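Local coordinates for protein inositol-1,4,5-trisphosphate 5-phosphatase 1 (Schizosaccharomyces pombe, PDB 1I9Z) that removes the 5-phosphate from soluble and lipid inositol phosphates, and so controls cellular phosphoinositide levels in membrane trafficking and signalling, at residues 30-35 and 44-49; 57-62 and 113-118; 253-258 and 294-299; 26-31 and 310-315. One frame throughout, in Å; residues are numbered along the deposited sequence.

Contact 1. Residues 30-35 and 44-49; sequences ASYNLN and ENWLFP
Tyr32 and Trp46 both carry CG anti to the backbone N (chi1 -160° and 175°), which sends each ring off beside its own carbonyl carbon and brings the two together across the gap between strand and helix. The result is a T-shaped pair. The Tyr32 edge, led by CD2, stands over one face of the indole toward its rim, with the planes at 69° and the ring centroids 5.2 Å apart. Tyr32 CB adds to this grip by resting 3.6 Å from Trp46 CH2. On the opposite face of the indole, Leu47 CD1 sits over the centre, so the ring is clamped between a strand residue and its own helical neighbour. These elements belong to a beta-alpha-beta unit in which strand 20-33 is followed by the short helix 44-47 and then by strand 57-63, within the DNase I-like fold of the catalytic domain. Ala30 supplies a close apolar touch: its CB is 3.5 Å from Trp46 CZ2, and Leu47 CD1 reaches the same methyl at 3.7 Å. The backbone N of Ser31 lies at the indole edge, in its plane, 3.6 Å from Trp46 CZ2. No hydrogen bond crosses between the segments; the buried Trp46 NE1 is satisfied by the carbonyl oxygen of Ile309. Beyond the packed zone, Asn33 OD1 accepts from Asn35 N at 3.0 Å, an Asx turn that bends the chain where the strand ends.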
loop_
_atom_site.group_PDB
_atom_site.type_symbol
_atom_site.label_atom_id
_atom_site.label_comp_id
_atom_site.label_asym_id
_atom_site.label_seq_id
_atom_site.Cartn_x
_atom_site.Cartn_y
_atom_site.Cartn_z
ATOM N N ALA A 30 4.315 3.156 -4.618
ATOM C CA ALA A 30 4.784 2.767 -5.926
ATOM C C ALA A 30 4.981 1.264 -6.042
ATOM O O ALA A 30 5.575 0.648 -5.170
ATOM C CB ALA A 30 6.187 3.493 -6.206
ATOM N N SER A 31 4.564 0.719 -7.185
ATOM C CA SER A 31 4.641 -0.709 -7.456
ATOM C C SER A 31 5.205 -1.015 -8.852
ATOM O O SER A 31 4.834 -0.352 -9.864
ATOM C CB SER A 31 3.230 -1.349 -7.309
ATOM O OG SER A 31 3.385 -2.741 -7.235
ATOM N N TYR A 32 6.061 -2.040 -8.934
ATOM C CA TYR A 32 6.648 -2.422 -10.205
ATOM C C TYR A 32 7.031 -3.885 -10.306
ATOM O O TYR A 32 7.849 -4.360 -9.514
ATOM C CB TYR A 32 7.895 -1.540 -10.449
ATOM C CG TYR A 32 8.416 -1.416 -11.881
ATOM C CD1 TYR A 32 7.801 -2.035 -12.980
ATOM C CD2 TYR A 32 9.527 -0.582 -12.142
ATOM C CE1 TYR A 32 8.311 -1.829 -14.317
ATOM C CE2 TYR A 32 10.007 -0.386 -13.418
ATOM C CZ TYR A 32 9.407 -1.009 -14.493
ATOM O OH TYR A 32 9.939 -0.847 -15.777
ATOM N N ASN A 33 6.381 -4.640 -11.197
ATOM C CA ASN A 33 6.784 -6.019 -11.464
ATOM C C ASN A 33 7.884 -5.818 -12.537
ATOM O O ASN A 33 7.618 -5.437 -13.688
ATOM C CB ASN A 33 5.663 -6.866 -12.125
ATOM C CG ASN A 33 6.138 -8.237 -12.422
ATOM O OD1 ASN A 33 7.235 -8.407 -12.975
ATOM N ND2 ASN A 33 5.321 -9.270 -12.102
ATOM N N LEU A 34 9.118 -6.082 -12.118
ATOM C CA LEU A 34 10.346 -5.883 -12.933
ATOM C C LEU A 34 10.701 -6.874 -13.997
ATOM O O LEU A 34 11.572 -6.582 -14.843
ATOM C CB LEU A 34 11.543 -5.882 -11.957
ATOM C CG LEU A 34 11.389 -4.812 -10.903
ATOM C CD1 LEU A 34 12.444 -5.184 -9.773
ATOM C CD2 LEU A 34 11.725 -3.401 -11.484
ATOM N N ASN A 35 10.086 -8.067 -13.956
ATOM C CA ASN A 35 10.439 -9.105 -14.905
ATOM C C ASN A 35 11.968 -9.380 -14.846
ATOM O O ASN A 35 12.597 -9.690 -15.896
ATOM C CB ASN A 35 10.033 -8.712 -16.322
ATOM C CG ASN A 35 10.058 -9.872 -17.282
ATOM O OD1 ASN A 35 9.728 -11.019 -16.946
ATOM N ND2 ASN A 35 10.491 -9.576 -18.522
ATOM N N GLU A 44 12.842 8.459 -12.896
ATOM C CA GLU A 44 12.209 9.751 -12.578
ATOM C C GLU A 44 10.704 9.842 -12.892
ATOM O O GLU A 44 9.939 10.439 -12.131
ATOM C CB GLU A 44 12.950 10.886 -13.345
ATOM C CG GLU A 44 14.515 10.718 -13.421
ATOM C CD GLU A 44 15.094 9.449 -14.175
ATOM O OE1 GLU A 44 14.704 9.035 -15.328
ATOM O OE2 GLU A 44 16.029 8.868 -13.558
ATOM N N ASN A 45 10.326 9.321 -14.040
ATOM C CA ASN A 45 8.923 9.369 -14.514
ATOM C C ASN A 45 8.008 8.590 -13.593
ATOM O O ASN A 45 6.792 8.858 -13.501
ATOM C CB ASN A 45 8.840 8.811 -15.950
ATOM C CG ASN A 45 9.488 9.771 -16.980
ATOM O OD1 ASN A 45 9.805 9.380 -18.139
ATOM N ND2 ASN A 45 9.689 11.051 -16.555
ATOM N N TRP A 46 8.599 7.639 -12.887
ATOM C CA TRP A 46 7.793 6.821 -11.983
ATOM C C TRP A 46 7.643 7.385 -10.558
ATOM O O TRP A 46 6.549 7.499 -9.998
ATOM C CB TRP A 46 8.377 5.390 -11.999
ATOM C CG TRP A 46 7.725 4.412 -10.993
ATOM C CD1 TRP A 46 6.392 4.284 -10.699
ATOM C CD2 TRP A 46 8.400 3.407 -10.240
ATOM N NE1 TRP A 46 6.188 3.223 -9.813
ATOM C CE2 TRP A 46 7.406 2.664 -9.519
ATOM C CE3 TRP A 46 9.760 3.039 -10.113
ATOM C CZ2 TRP A 46 7.735 1.605 -8.690
ATOM C CZ3 TRP A 46 10.108 2.003 -9.310
ATOM C CH2 TRP A 46 9.103 1.258 -8.587
ATOM N N LEU A 47 8.777 7.748 -9.967
ATOM C CA LEU A 47 8.781 8.257 -8.617
ATOM C C LEU A 47 8.519 9.751 -8.455
ATOM O O LEU A 47 8.116 10.178 -7.363
ATOM C CB LEU A 47 10.117 7.856 -7.941
ATOM C CG LEU A 47 10.177 6.552 -7.085
ATOM C CD1 LEU A 47 9.035 5.543 -7.362
ATOM C CD2 LEU A 47 11.542 5.889 -7.176
ATOM N N PHE A 48 8.745 10.560 -9.512
ATOM C CA PHE A 48 8.459 12.026 -9.402
ATOM C C PHE A 48 7.577 12.362 -10.619
ATOM O O PHE A 48 7.910 13.220 -11.452
ATOM C CB PHE A 48 9.782 12.780 -9.479
ATOM C CG PHE A 48 10.793 12.271 -8.492
ATOM C CD1 PHE A 48 12.068 11.926 -8.906
ATOM C CD2 PHE A 48 10.472 12.227 -7.138
ATOM C CE1 PHE A 48 13.049 11.536 -7.940
ATOM C CE2 PHE A 48 11.405 11.848 -6.177
ATOM C CZ PHE A 48 12.697 11.502 -6.586
ATOM N N PRO A 49 6.449 11.667 -10.738
ATOM C CA PRO A 49 5.538 11.859 -11.867
ATOM C C PRO A 49 4.788 13.136 -11.938
ATOM O O PRO A 49 4.420 13.580 -13.046
ATOM C CB PRO A 49 4.571 10.703 -11.716
ATOM C CG PRO A 49 4.359 10.736 -10.179
ATOM C CD PRO A 49 5.817 10.823 -9.693
#

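Contact 2. Residues 57-62 and 113-118; sequences IYVVGF and TALMIF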
loop_
_atom_site.group_PDB
_atom_site.type_symbol
_atom_site.label_atom_id
_atom_site.label_comp_id
_atom_site.label_asym_id
_atom_site.label_seq_id
_atom_site.Cartn_x
_atom_site.Cartn_y
_atom_site.Cartn_z
ATOM N N ILE A 57 6.668 10.146 2.941
ATOM C CA ILE A 57 6.981 8.726 3.015
ATOM C C ILE A 57 6.808 8.139 1.627
ATOM O O ILE A 57 5.786 8.397 1.002
ATOM C CB ILE A 57 5.996 8.013 3.993
ATOM C CG1 ILE A 57 6.072 8.699 5.357
ATOM C CG2 ILE A 57 6.344 6.518 4.145
ATOM C CD1 ILE A 57 5.100 8.140 6.404
ATOM N N TYR A 58 7.845 7.420 1.156
ATOM C CA TYR A 58 7.771 6.677 -0.086
ATOM C C TYR A 58 7.723 5.173 0.239
ATOM O O TYR A 58 8.630 4.630 0.942
ATOM C CB TYR A 58 8.973 6.923 -0.995
ATOM C CG TYR A 58 8.906 8.221 -1.689
ATOM C CD1 TYR A 58 9.257 9.376 -1.020
ATOM C CD2 TYR A 58 8.435 8.312 -3.021
ATOM C CE1 TYR A 58 9.127 10.623 -1.616
ATOM C CE2 TYR A 58 8.324 9.597 -3.658
ATOM C CZ TYR A 58 8.659 10.732 -2.914
ATOM O OH TYR A 58 8.482 12.003 -3.399
ATOM N N VAL A 59 6.683 4.489 -0.273
ATOM C CA VAL A 59 6.539 3.054 -0.019
ATOM C C VAL A 59 6.660 2.420 -1.395
ATOM O O VAL A 59 5.836 2.629 -2.276
ATOM C CB VAL A 59 5.132 2.733 0.671
ATOM C CG1 VAL A 59 4.955 1.162 0.791
ATOM C CG2 VAL A 59 5.071 3.430 2.067
ATOM N N VAL A 60 7.726 1.646 -1.603
ATOM C CA VAL A 60 8.001 1.027 -2.886
ATOM C C VAL A 60 8.005 -0.494 -2.816
ATOM O O VAL A 60 8.750 -1.091 -2.022
ATOM C CB VAL A 60 9.398 1.491 -3.408
ATOM C CG1 VAL A 60 9.632 1.000 -4.865
ATOM C CG2 VAL A 60 9.518 3.062 -3.304
ATOM N N GLY A 61 7.181 -1.113 -3.663
ATOM C CA GLY A 61 7.107 -2.541 -3.730
ATOM C C GLY A 61 7.492 -3.027 -5.109
ATOM O O GLY A 61 7.021 -2.502 -6.161
ATOM N N PHE A 62 8.373 -4.026 -5.126
ATOM C CA PHE A 62 8.821 -4.651 -6.362
ATOM C C PHE A 62 8.406 -6.100 -6.413
ATOM O O PHE A 62 8.311 -6.774 -5.327
ATOM C CB PHE A 62 10.390 -4.653 -6.474
ATOM C CG PHE A 62 10.969 -3.291 -6.628
ATOM C CD1 PHE A 62 11.640 -2.695 -5.583
ATOM C CD2 PHE A 62 10.861 -2.611 -7.839
ATOM C CE1 PHE A 62 12.231 -1.382 -5.753
ATOM C CE2 PHE A 62 11.443 -1.289 -8.018
ATOM C CZ PHE A 62 12.126 -0.700 -6.969
ATOM N N THR A 113 9.826 -10.741 -4.414
ATOM C CA THR A 113 8.964 -9.653 -3.972
ATOM C C THR A 113 9.658 -8.881 -2.867
ATOM O O THR A 113 10.181 -9.523 -1.941
ATOM C CB THR A 113 7.616 -10.257 -3.456
ATOM O OG1 THR A 113 7.031 -11.007 -4.524
ATOM C CG2 THR A 113 6.687 -9.141 -2.962
ATOM N N ALA A 114 9.708 -7.534 -2.971
ATOM C CA ALA A 114 10.334 -6.760 -1.898
ATOM C C ALA A 114 9.567 -5.471 -1.600
ATOM O O ALA A 114 8.907 -4.888 -2.477
ATOM C CB ALA A 114 11.814 -6.426 -2.259
ATOM N N LEU A 115 9.667 -5.027 -0.369
ATOM C CA LEU A 115 8.998 -3.801 0.072
ATOM C C LEU A 115 10.060 -2.959 0.768
ATOM O O LEU A 115 10.825 -3.459 1.600
ATOM C CB LEU A 115 7.862 -4.130 1.109
ATOM C CG LEU A 115 7.047 -2.909 1.557
ATOM C CD1 LEU A 115 6.217 -2.340 0.309
ATOM C CD2 LEU A 115 6.095 -3.343 2.754
ATOM N N MET A 116 10.157 -1.693 0.397
ATOM C CA MET A 116 11.121 -0.853 1.073
ATOM C C MET A 116 10.443 0.473 1.338
ATOM O O MET A 116 9.689 1.010 0.466
ATOM C CB MET A 116 12.390 -0.678 0.205
ATOM C CG MET A 116 12.081 -0.171 -1.172
ATOM S SD MET A 116 13.601 -0.270 -2.300
ATOM C CE MET A 116 13.784 -1.898 -2.580
ATOM N N ILE A 117 10.695 1.023 2.530
ATOM C CA ILE A 117 10.030 2.261 2.918
ATOM C C ILE A 117 11.077 3.333 3.287
ATOM O O ILE A 117 12.020 3.054 4.060
ATOM C CB ILE A 117 9.074 1.971 4.119
ATOM C CG1 ILE A 117 7.932 1.017 3.665
ATOM C CG2 ILE A 117 8.456 3.359 4.619
ATOM C CD1 ILE A 117 6.846 0.805 4.751
ATOM N N PHE A 118 10.952 4.506 2.643
ATOM C CA PHE A 118 11.831 5.643 2.903
ATOM C C PHE A 118 11.035 6.809 3.483
ATOM O O PHE A 118 9.858 6.988 3.141
ATOM C CB PHE A 118 12.482 6.114 1.617
ATOM C CG PHE A 118 13.324 5.079 0.952
ATOM C CD1 PHE A 118 12.756 4.148 0.076
ATOM C CD2 PHE A 118 14.700 5.052 1.176
ATOM C CE1 PHE A 118 13.568 3.210 -0.558
ATOM C CE2 PHE A 118 15.502 4.105 0.530
ATOM C CZ PHE A 118 14.925 3.204 -0.319
#
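Strands 57-62 and 113-118 run antiparallel, their axes 4.7 Å apart at 168°, and six backbone hydrogen bonds of 2.8 to 2.9 Å between N and O atoms join Tyr58 to Phe118, Val60 to Met116 and Phe62 to Ala114. The straightest is Val60 N to Met116 O, with an N-H...O angle of 173°. On the face that holds Val60, Phe62 and Met116, the methionine CG takes the crowded place between backbone N and carbonyl carbon (chi1 54°). This sets CG 3.9 Å from Val60 CB, and the bend of the chain at chi3 then swings the tip to the phenylalanine: Met116 CE lies 3.6 Å from Phe62 CE1, and SD sits in the ring plane at its edge, a Met-aromatic contact. On the other face, aliphatic side chains meet: Val59 and Ile117 lie side by side, while Val59 CG1 meets Leu115 CD1 at 3.8 Å. Gly61 pairs with Leu115 here, and its CA lies 3.2 Å from Ala114 O in a CA-H...O contact. Helix 78-94 packs on Met116 and Phe118, strands 147-155 and 158-166 of the second sheet meet Val59, Leu115 and Ile117, and strand 20-33 bonds along the other edge of strand 57-63.

Contact 3. Residues 253-258 and 294-299; sequences LPITFP and HSYQSV
Phe257 has the largest share of the loop's buried area, and its chi1 of 52° puts CG in the crowded position between backbone N and carbonyl carbon. Starting at the root, Phe257 CB lies 3.5 Å from Ser298 OG and also faces Gln297 OE1. One step out, CG is beneath Ser298 N, which stands over the ring face near the rim together with Gln297 C. Along one side of the ring CD1 meets Ser298 CB, while along the other CD2 comes within 3.6 Å of Tyr296 O. The far end, CE2 and CZ, stands over the face of Tyr296, with CE2 above its centre: a T-shaped pair with planes at 87° and centroids 5.1 Å apart. Ile255 CG2 lies over the centre of the opposite Phe257 face, so the ring is sandwiched between loop and strand. Tyr296, its CG anti to the backbone N, also receives Leu253 CB at 3.8 Å from its CD1, and its hydroxyl is hydrogen-bonded to Glu252 OE2 and Ile285 N. The aromatic pair joins an irregular loop to strand 292-298, the edge strand of the six-stranded sheet. Gln297 NE2 donates to Thr256 OG1 at 3.1 Å, close to the plane of the Gln297 amide. One water donates to Pro254 O and Tyr296 O while accepting from Thr256 N; a second connects Pro258 O and Ser298 OG. Ser298 N, buried here, has no partner in the model. With no direct backbone hydrogen bond between the segments, their polar linkage is one side-chain bond plus two waters, set around the aromatic pair.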
loop_
_atom_site.group_PDB
_atom_site.type_symbol
_atom_site.label_atom_id
_atom_site.label_comp_id
_atom_site.label_asym_id
_atom_site.label_seq_id
_atom_site.Cartn_x
_atom_site.Cartn_y
_atom_site.Cartn_z
ATOM N N LEU A 253 -9.252 3.512 -6.353
ATOM C CA LEU A 253 -9.697 4.664 -7.116
ATOM C C LEU A 253 -10.046 4.123 -8.491
ATOM O O LEU A 253 -9.599 3.059 -8.893
ATOM C CB LEU A 253 -8.557 5.687 -7.300
ATOM C CG LEU A 253 -8.692 7.027 -6.592
ATOM C CD1 LEU A 253 -9.482 6.869 -5.363
ATOM C CD2 LEU A 253 -7.341 7.727 -6.427
ATOM N N PRO A 254 -10.895 4.865 -9.235
ATOM C CA PRO A 254 -11.293 4.480 -10.587
ATOM C C PRO A 254 -9.997 4.412 -11.423
ATOM O O PRO A 254 -9.110 5.270 -11.264
ATOM C CB PRO A 254 -12.135 5.675 -11.082
ATOM C CG PRO A 254 -12.800 6.190 -9.809
ATOM C CD PRO A 254 -11.633 6.071 -8.759
ATOM N N ILE A 255 -9.907 3.413 -12.303
ATOM C CA ILE A 255 -8.738 3.241 -13.165
ATOM C C ILE A 255 -8.960 3.985 -14.461
ATOM O O ILE A 255 -9.965 3.728 -15.173
ATOM C CB ILE A 255 -8.495 1.731 -13.443
ATOM C CG1 ILE A 255 -8.078 1.056 -12.125
ATOM C CG2 ILE A 255 -7.475 1.513 -14.568
ATOM C CD1 ILE A 255 -8.084 -0.456 -12.253
ATOM N N THR A 256 -8.071 4.935 -14.730
ATOM C CA THR A 256 -8.131 5.718 -15.955
ATOM C C THR A 256 -6.932 5.451 -16.856
ATOM O O THR A 256 -6.764 6.121 -17.895
ATOM C CB THR A 256 -8.224 7.220 -15.656
ATOM O OG1 THR A 256 -7.034 7.645 -14.957
ATOM C CG2 THR A 256 -9.474 7.509 -14.751
ATOM N N PHE A 257 -6.100 4.486 -16.463
ATOM C CA PHE A 257 -4.930 4.124 -17.267
ATOM C C PHE A 257 -5.127 2.784 -17.931
ATOM O O PHE A 257 -5.878 1.949 -17.438
ATOM C CB PHE A 257 -3.657 4.123 -16.374
ATOM C CG PHE A 257 -3.787 3.308 -15.136
ATOM C CD1 PHE A 257 -3.389 1.955 -15.113
ATOM C CD2 PHE A 257 -4.287 3.894 -13.964
ATOM C CE1 PHE A 257 -3.486 1.197 -13.889
ATOM C CE2 PHE A 257 -4.399 3.158 -12.756
ATOM C CZ PHE A 257 -3.989 1.809 -12.720
ATOM N N PRO A 258 -4.437 2.531 -19.057
ATOM C CA PRO A 258 -4.576 1.263 -19.762
ATOM C C PRO A 258 -3.961 0.082 -19.000
ATOM O O PRO A 258 -3.141 0.311 -18.088
ATOM C CB PRO A 258 -3.830 1.500 -21.076
ATOM C CG PRO A 258 -3.512 3.033 -21.133
ATOM C CD PRO A 258 -3.486 3.462 -19.731
ATOM N N HIS A 294 -5.428 10.608 -3.799
ATOM C CA HIS A 294 -5.318 11.624 -4.785
ATOM C C HIS A 294 -5.130 11.050 -6.170
ATOM O O HIS A 294 -6.098 10.961 -6.937
ATOM C CB HIS A 294 -4.217 12.617 -4.400
ATOM C CG HIS A 294 -4.654 13.560 -3.317
ATOM N ND1 HIS A 294 -4.521 13.278 -1.972
ATOM C CD2 HIS A 294 -5.307 14.747 -3.381
ATOM C CE1 HIS A 294 -5.071 14.245 -1.256
ATOM N NE2 HIS A 294 -5.556 15.150 -2.087
ATOM N N SER A 295 -3.930 10.609 -6.491
ATOM C CA SER A 295 -3.631 10.089 -7.832
ATOM C C SER A 295 -3.522 8.571 -7.867
ATOM O O SER A 295 -3.250 7.920 -6.841
ATOM C CB SER A 295 -2.300 10.668 -8.342
ATOM O OG SER A 295 -2.364 12.069 -8.374
ATOM N N TYR A 296 -3.741 8.009 -9.051
ATOM C CA TYR A 296 -3.585 6.550 -9.239
ATOM C C TYR A 296 -3.279 6.413 -10.701
ATOM O O TYR A 296 -4.194 6.519 -11.554
ATOM C CB TYR A 296 -4.902 5.817 -8.902
ATOM C CG TYR A 296 -4.899 4.293 -9.009
ATOM C CD1 TYR A 296 -6.066 3.606 -9.266
ATOM C CD2 TYR A 296 -3.730 3.527 -8.725
ATOM C CE1 TYR A 296 -6.122 2.200 -9.195
ATOM C CE2 TYR A 296 -3.768 2.125 -8.697
ATOM C CZ TYR A 296 -4.972 1.459 -8.907
ATOM O OH TYR A 296 -5.040 0.066 -8.747
ATOM N N GLN A 297 -2.034 6.111 -11.040
ATOM C CA GLN A 297 -1.679 6.063 -12.471
ATOM C C GLN A 297 -0.589 5.040 -12.780
ATOM O O GLN A 297 0.154 4.622 -11.865
ATOM C CB GLN A 297 -1.043 7.415 -12.879
ATOM C CG GLN A 297 -2.004 8.582 -13.178
ATOM C CD GLN A 297 -3.119 8.192 -14.160
ATOM O OE1 GLN A 297 -2.897 7.498 -15.198
ATOM N NE2 GLN A 297 -4.337 8.608 -13.830
ATOM N N SER A 298 -0.470 4.714 -14.070
ATOM C CA SER A 298 0.629 3.905 -14.582
ATOM C C SER A 298 1.592 4.947 -15.214
ATOM O O SER A 298 1.217 6.087 -15.491
ATOM C CB SER A 298 0.191 2.858 -15.592
ATOM O OG SER A 298 -0.231 3.417 -16.819
ATOM N N VAL A 299 2.853 4.548 -15.374
ATOM C CA VAL A 299 3.865 5.458 -15.901
ATOM C C VAL A 299 4.585 4.779 -17.027
ATOM O O VAL A 299 4.831 3.601 -17.002
ATOM C CB VAL A 299 4.874 5.807 -14.745
ATOM C CG1 VAL A 299 6.138 6.462 -15.307
ATOM C CG2 VAL A 299 4.133 6.715 -13.719
HETATM O O HOH W 1 -6.702 6.085 -12.478
HETATM O O HOH W 2 -0.678 1.375 -18.435
#

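Contact 4. Residues 26-31 and 310-315; sequences KIFVAS and YATYEA
The rings of Phe28 and Tyr310 are nearly parallel, at 9°, but slid so far past each other that they barely overlap, their centroids being 5.0 Å apart. The touch is therefore made by the tip of one on the root of the other: Phe28 CZ lies 3.5 Å from Tyr310 CG, approaching obliquely. The first torsions differ: Phe28 has CG anti to the backbone N (chi1 -170°), whereas Tyr310 holds its CG in the crowded position between N and the carbonyl carbon (chi1 70°). Thr312 CG2 reaches Phe28 CD1 from a neighbouring position, again obliquely. The ring of Tyr313 lies on the other side of the sheet and receives Val29 CG2 at its edge, 3.9 Å from CE1. On that same side, Ile27 CD1 packs against Ala315 CB at 3.7 Å. The backbones beneath are antiparallel, with axes 4.7 Å apart, and four hydrogen bonds tie Ile27 to Tyr313 and Val29 to Ala311. Their geometry is not uniform: Val29 N approaches Ala311 O nearly along the C=O axis, whereas Ile27 N stands above the carbonyl plane of Tyr313. At the non-hydrogen-bonded pair Ala30-Tyr310 the strands draw in to 4.2 Å between CA atoms, and Tyr310 CA makes a CA-H...O contact of 3.0 Å with Val29 O. Both are interior strands of the six-stranded sheet, bordered by strand 57-63 beside 26-31 and by strand 292-298 beside 310-315. Pro49, following helix 44-47, packs on Phe28 and Tyr310, while strands 201-205 and 283-288 of the second sheet meet the face bearing Val29 and Tyr313.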
loop_
_atom_site.group_PDB
_atom_site.type_symbol
_atom_site.label_atom_id
_atom_site.label_comp_id
_atom_site.label_asym_id
_atom_site.label_seq_id
_atom_site.Cartn_x
_atom_site.Cartn_y
_atom_site.Cartn_z
ATOM N N LYS A 26 1.988 13.207 3.681
ATOM C CA LYS A 26 1.838 12.811 2.262
ATOM C C LYS A 26 2.574 11.482 2.023
ATOM O O LYS A 26 3.750 11.352 2.374
ATOM C CB LYS A 26 2.468 13.858 1.333
ATOM C CG LYS A 26 1.777 15.242 1.342
ATOM C CD LYS A 26 2.713 16.261 0.675
ATOM C CE LYS A 26 2.005 17.592 0.251
ATOM N NZ LYS A 26 1.654 17.621 -1.251
ATOM N N ILE A 27 1.888 10.524 1.408
ATOM C CA ILE A 27 2.461 9.199 1.204
ATOM C C ILE A 27 2.395 8.805 -0.261
ATOM O O ILE A 27 1.349 8.927 -0.902
ATOM C CB ILE A 27 1.708 8.146 2.026
ATOM C CG1 ILE A 27 1.791 8.496 3.519
ATOM C CG2 ILE A 27 2.330 6.749 1.721
ATOM C CD1 ILE A 27 0.913 7.582 4.448
ATOM N N PHE A 28 3.511 8.360 -0.797
ATOM C CA PHE A 28 3.621 7.995 -2.225
ATOM C C PHE A 28 3.836 6.498 -2.269
ATOM O O PHE A 28 4.805 5.994 -1.661
ATOM C CB PHE A 28 4.842 8.684 -2.850
ATOM C CG PHE A 28 4.912 8.557 -4.363
ATOM C CD1 PHE A 28 4.442 9.614 -5.189
ATOM C CD2 PHE A 28 5.469 7.413 -4.989
ATOM C CE1 PHE A 28 4.516 9.544 -6.585
ATOM C CE2 PHE A 28 5.551 7.315 -6.404
ATOM C CZ PHE A 28 5.053 8.412 -7.217
ATOM N N VAL A 29 2.948 5.774 -2.934
ATOM C CA VAL A 29 3.010 4.329 -2.999
ATOM C C VAL A 29 3.274 3.947 -4.432
ATOM O O VAL A 29 2.576 4.381 -5.339
ATOM C CB VAL A 29 1.694 3.653 -2.501
ATOM C CG1 VAL A 29 1.767 2.076 -2.676
ATOM C CG2 VAL A 29 1.444 3.994 -1.063
ATOM N N ALA A 30 4.315 3.156 -4.618
ATOM C CA ALA A 30 4.784 2.767 -5.926
ATOM C C ALA A 30 4.981 1.264 -6.042
ATOM O O ALA A 30 5.575 0.648 -5.170
ATOM C CB ALA A 30 6.187 3.493 -6.206
ATOM N N SER A 31 4.564 0.719 -7.185
ATOM C CA SER A 31 4.641 -0.709 -7.456
ATOM C C SER A 31 5.205 -1.015 -8.852
ATOM O O SER A 31 4.834 -0.352 -9.864
ATOM C CB SER A 31 3.230 -1.349 -7.309
ATOM O OG SER A 31 3.385 -2.741 -7.235
ATOM N N TYR A 310 1.617 4.010 -9.531
ATOM C CA TYR A 310 1.755 4.641 -8.230
ATOM C C TYR A 310 0.405 5.190 -7.787
ATOM O O TYR A 310 -0.523 5.348 -8.615
ATOM C CB TYR A 310 2.814 5.780 -8.222
ATOM C CG TYR A 310 2.379 7.010 -9.011
ATOM C CD1 TYR A 310 1.667 8.038 -8.381
ATOM C CD2 TYR A 310 2.599 7.090 -10.365
ATOM C CE1 TYR A 310 1.197 9.148 -9.101
ATOM C CE2 TYR A 310 2.097 8.187 -11.120
ATOM C CZ TYR A 310 1.424 9.194 -10.486
ATOM O OH TYR A 310 1.011 10.300 -11.208
ATOM N N ALA A 311 0.303 5.493 -6.495
ATOM C CA ALA A 311 -0.894 6.119 -5.957
ATOM C C ALA A 311 -0.374 7.099 -4.910
ATOM O O ALA A 311 0.702 6.853 -4.303
ATOM C CB ALA A 311 -1.832 5.050 -5.288
ATOM N N THR A 312 -1.107 8.212 -4.699
ATOM C CA THR A 312 -0.712 9.156 -3.659
ATOM C C THR A 312 -1.850 9.316 -2.641
ATOM O O THR A 312 -3.054 9.172 -2.977
ATOM C CB THR A 312 -0.358 10.534 -4.251
ATOM O OG1 THR A 312 -1.446 10.993 -5.067
ATOM C CG2 THR A 312 0.881 10.440 -5.078
ATOM N N TYR A 313 -1.471 9.601 -1.407
ATOM C CA TYR A 313 -2.444 9.781 -0.318
ATOM C C TYR A 313 -2.020 10.866 0.658
ATOM O O TYR A 313 -0.830 11.237 0.741
ATOM C CB TYR A 313 -2.554 8.527 0.542
ATOM C CG TYR A 313 -2.909 7.273 -0.212
ATOM C CD1 TYR A 313 -1.925 6.409 -0.707
ATOM C CD2 TYR A 313 -4.242 6.979 -0.467
ATOM C CE1 TYR A 313 -2.266 5.257 -1.462
ATOM C CE2 TYR A 313 -4.616 5.831 -1.221
ATOM C CZ TYR A 313 -3.610 4.976 -1.721
ATOM O OH TYR A 313 -3.939 3.872 -2.430
ATOM N N GLU A 314 -3.018 11.382 1.374
ATOM C CA GLU A 314 -2.759 12.286 2.479
ATOM C C GLU A 314 -3.250 11.460 3.628
ATOM O O GLU A 314 -4.326 10.877 3.534
ATOM C CB GLU A 314 -3.566 13.570 2.402
ATOM C CG GLU A 314 -2.920 14.598 1.524
ATOM C CD GLU A 314 -3.651 15.931 1.608
ATOM O OE1 GLU A 314 -4.844 16.003 1.218
ATOM O OE2 GLU A 314 -3.020 16.890 2.082
ATOM N N ALA A 315 -2.486 11.408 4.720
ATOM C CA ALA A 315 -2.880 10.597 5.853
ATOM C C ALA A 315 -2.883 11.495 7.078
ATOM O O ALA A 315 -1.855 12.100 7.408
ATOM C CB ALA A 315 -1.877 9.443 6.053
#

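How the contacts relate
All four contacts reach one six-stranded sheet. Contact 4 pairs strand 20-33 with 309-320; on one side, Ala30 N and O bond to Val59 O and Gly61 N of contact 2, each at 2.8 Å. On the other, Gln297 O of contact 3 lies 2.8 Å from Tyr310 N, a probable hydrogen bond. Contact 1 shares Ala30 and Ser31 with contact 4 and sets its indole against contact 2, Trp46 CH2 being 3.5 Å from Phe62 CE2. Contacts 2 and 3 stay about 11 Å apart at their nearest atoms. The side chain of Tyr32 in contact 1 is about 10 Å from the bound calcium and about 13 Å from the inositol bisphosphate.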